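PDB 2PTM: hyperpolarization-activated (Ih) channel from Strongylocentrotus purpuratus, which probably conducts potassium ions across the cell membrane as a voltage-gated channel, and binds cyclic AMP in its carboxy-terminal cyclic nucleotide-binding domain. Local coordinates for residues 113-118 with 139-144. Sequence-based numbering, arbitrary orientation.
Sequences DRMFFI and GSYFGE. With CMP (adenosine-3',5'-cyclic-monophosphate), chain C.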
loop_
_atom_site.group_PDB
_atom_site.type_symbol
_atom_site.label_atom_id
_atom_site.label_comp_id
_atom_site.label_asym_id
_atom_site.label_seq_id
_atom_site.Cartn_x
_atom_site.Cartn_y
_atom_site.Cartn_z
ATOM N N ASP A 113 14.661 13.433 2.689
ATOM C CA ASP A 113 13.585 12.763 1.962
ATOM C C ASP A 113 12.495 13.726 1.488
ATOM O O ASP A 113 11.573 13.326 0.786
ATOM C CB ASP A 113 12.976 11.615 2.792
ATOM C CG ASP A 113 12.320 12.090 4.085
ATOM O OD1 ASP A 113 12.440 13.281 4.440
ATOM O OD2 ASP A 113 11.675 11.257 4.755
ATOM N N ARG A 114 12.603 14.995 1.870
ATOM C CA ARG A 114 11.585 15.976 1.511
ATOM C C ARG A 114 12.075 17.399 1.797
ATOM O O ARG A 114 13.061 17.587 2.510
ATOM C CB ARG A 114 10.280 15.699 2.285
ATOM C CG ARG A 114 10.364 15.872 3.816
ATOM C CD ARG A 114 9.243 15.096 4.509
ATOM N NE ARG A 114 9.039 15.475 5.908
ATOM C CZ ARG A 114 9.772 15.026 6.923
ATOM N NH1 ARG A 114 10.778 14.188 6.693
ATOM N NH2 ARG A 114 9.505 15.418 8.165
ATOM N N MET A 115 11.388 18.391 1.231
ATOM C CA MET A 115 11.652 19.794 1.551
ATOM C C MET A 115 10.404 20.381 2.192
ATOM O O MET A 115 9.359 19.723 2.224
ATOM C CB MET A 115 12.017 20.597 0.303
ATOM C CG MET A 115 10.857 20.765 -0.670
ATOM S SD MET A 115 11.228 22.041 -1.869
ATOM C CE MET A 115 11.336 23.478 -0.816
ATOM N N PHE A 116 10.517 21.611 2.693
ATOM C CA PHE A 116 9.465 22.214 3.517
ATOM C C PHE A 116 9.159 23.650 3.124
ATOM O O PHE A 116 10.076 24.442 2.886
ATOM C CB PHE A 116 9.887 22.227 4.987
ATOM C CG PHE A 116 10.234 20.872 5.531
ATOM C CD1 PHE A 116 9.282 20.122 6.214
ATOM C CD2 PHE A 116 11.511 20.349 5.368
ATOM C CE1 PHE A 116 9.601 18.871 6.725
ATOM C CE2 PHE A 116 11.830 19.098 5.866
ATOM C CZ PHE A 116 10.876 18.355 6.544
ATOM N N PHE A 117 7.874 23.986 3.086
ATOM C CA PHE A 117 7.427 25.369 2.929
ATOM C C PHE A 117 6.866 25.816 4.264
ATOM O O PHE A 117 6.099 25.076 4.883
ATOM C CB PHE A 117 6.331 25.462 1.865
ATOM C CG PHE A 117 6.816 25.161 0.481
ATOM C CD1 PHE A 117 7.265 26.182 -0.344
ATOM C CD2 PHE A 117 6.849 23.858 0.011
ATOM C CE1 PHE A 117 7.722 25.910 -1.618
ATOM C CE2 PHE A 117 7.311 23.574 -1.269
ATOM C CZ PHE A 117 7.746 24.600 -2.082
ATOM N N ILE A 118 7.232 27.019 4.707
ATOM C CA ILE A 118 6.762 27.515 5.996
ATOM C C ILE A 118 5.448 28.273 5.837
ATOM O O ILE A 118 5.399 29.323 5.191
ATOM C CB ILE A 118 7.793 28.456 6.659
ATOM C CG1 ILE A 118 9.139 27.741 6.845
ATOM C CG2 ILE A 118 7.281 28.972 8.003
ATOM C CD1 ILE A 118 10.253 28.652 7.405
ATOM N N GLY A 139 6.314 31.969 4.547
ATOM C CA GLY A 139 6.481 32.203 3.123
ATOM C C GLY A 139 7.817 31.749 2.580
ATOM O O GLY A 139 8.043 31.766 1.372
ATOM N N SER A 140 8.718 31.344 3.465
ATOM C CA SER A 140 10.011 30.860 3.009
ATOM C C SER A 140 9.968 29.339 2.869
ATOM O O SER A 140 8.935 28.707 3.103
ATOM C CB SER A 140 11.125 31.316 3.961
ATOM O OG SER A 140 12.395 31.097 3.388
ATOM N N TYR A 141 11.081 28.750 2.467
ATOM C CA TYR A 141 11.144 27.303 2.355
ATOM C C TYR A 141 12.564 26.852 2.644
ATOM O O TYR A 141 13.488 27.664 2.613
ATOM C CB TYR A 141 10.664 26.828 0.983
ATOM C CG TYR A 141 11.476 27.311 -0.203
ATOM C CD1 TYR A 141 12.785 26.892 -0.396
ATOM C CD2 TYR A 141 10.913 28.153 -1.152
ATOM C CE1 TYR A 141 13.525 27.327 -1.487
ATOM C CE2 TYR A 141 11.644 28.590 -2.254
ATOM C CZ TYR A 141 12.946 28.170 -2.413
ATOM O OH TYR A 141 13.669 28.594 -3.503
ATOM N N PHE A 142 12.732 25.573 2.948
ATOM C CA PHE A 142 14.058 25.060 3.249
ATOM C C PHE A 142 14.086 23.558 3.032
ATOM O O PHE A 142 13.036 22.926 2.944
ATOM C CB PHE A 142 14.460 25.392 4.694
ATOM C CG PHE A 142 13.540 24.788 5.739
ATOM C CD1 PHE A 142 13.716 23.477 6.166
ATOM C CD2 PHE A 142 12.504 25.533 6.288
ATOM C CE1 PHE A 142 12.869 22.915 7.136
ATOM C CE2 PHE A 142 11.647 24.989 7.248
ATOM C CZ PHE A 142 11.825 23.685 7.674
ATOM N N GLY A 143 15.291 22.997 2.953
ATOM C CA GLY A 143 15.473 21.565 2.785
ATOM C C GLY A 143 15.500 21.184 1.316
ATOM O O GLY A 143 15.381 20.007 0.962
ATOM N N GLU A 144 15.651 22.181 0.451
ATOM C CA GLU A 144 15.668 21.921 -0.983
ATOM C C GLU A 144 17.058 21.541 -1.507
ATOM O O GLU A 144 17.171 20.853 -2.523
ATOM C CB GLU A 144 15.133 23.131 -1.764
ATOM C CG GLU A 144 16.141 24.255 -1.974
ATOM C CD GLU A 144 16.376 25.099 -0.737
ATOM O OE1 GLU A 144 15.706 24.886 0.289
ATOM O OE2 GLU A 144 17.238 25.995 -0.790
HETATM P P CMP C . 19.208 21.236 2.932
HETATM O O1P CMP C . 20.763 21.137 2.846
HETATM O O2P CMP C . 18.427 20.268 2.177
HETATM O "O5'" CMP C . 18.991 21.282 4.525
HETATM C "C5'" CMP C . 19.128 22.418 5.346
HETATM C "C4'" CMP C . 18.501 23.665 4.738
HETATM O "O4'" CMP C . 18.910 24.909 5.295
HETATM C "C3'" CMP C . 19.030 23.788 3.329
HETATM O "O3'" CMP C . 18.889 22.743 2.429
HETATM C "C2'" CMP C . 18.584 25.165 2.835
HETATM O "O2'" CMP C . 17.186 25.135 2.591
HETATM C "C1'" CMP C . 18.733 25.893 4.215
HETATM N N9 CMP C . 19.866 26.771 4.235
HETATM C C8 CMP C . 21.246 26.454 4.311
HETATM N N7 CMP C . 22.026 27.547 4.357
HETATM C C5 CMP C . 21.143 28.631 4.288
HETATM C C6 CMP C . 21.299 30.047 4.271
HETATM N N6 CMP C . 22.546 30.614 4.355
HETATM N N1 CMP C . 20.185 30.834 4.175
HETATM C C2 CMP C . 18.970 30.245 4.116
HETATM N N3 CMP C . 18.660 28.930 4.129
HETATM C C4 CMP C . 19.770 28.160 4.229
#
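Phe116 and Phe142 form an antiparallel hydrogen-bonded pair: Phe116 N gives to Phe142 O and Phe142 N to Phe116 O, both at 2.9 Å. Two further backbone bonds, Ile118 N to Ser140 O (N-H...O 178°) and Gly139 N to Ile118 O, extend the pairing.

Apolar contacts occupy both sheet faces. On one, the Phe116 and Phe142 rings are near parallel (21°) but slid apart; Phe116 CD2 comes within 3.4 Å of Phe142 CE1, with Phe116 CB over the Phe142 face, 3.9 Å from its centroid (CH-pi). Ile118 CG1 meets the edge of that ring at CE2 (3.7 Å). With CG between backbone N and carbonyl carbon (chi1 61°), the Phe142 side chain's end comes nearer to 114-118; an alanine here would probably open a gap beside Phe116 CB and Ile118 CG1. On the other face, Met115 CE touches Tyr141 CD1 (3.7 Å), and Phe117 lies alongside Tyr141, CD1 to CB 3.7 Å, rings oblique.

Polar contacts reach cyclic AMP: Gly143 N donates to its O2' (2.9 Å), which donates to Glu144 OE1 (2.7 Å), while Arg194 salt-bridges Glu144 OE2. This strand pair leading into the ribose-binding Gly-Glu is characteristic of the cyclic nucleotide-binding domain's beta-roll and phosphate-binding cassette.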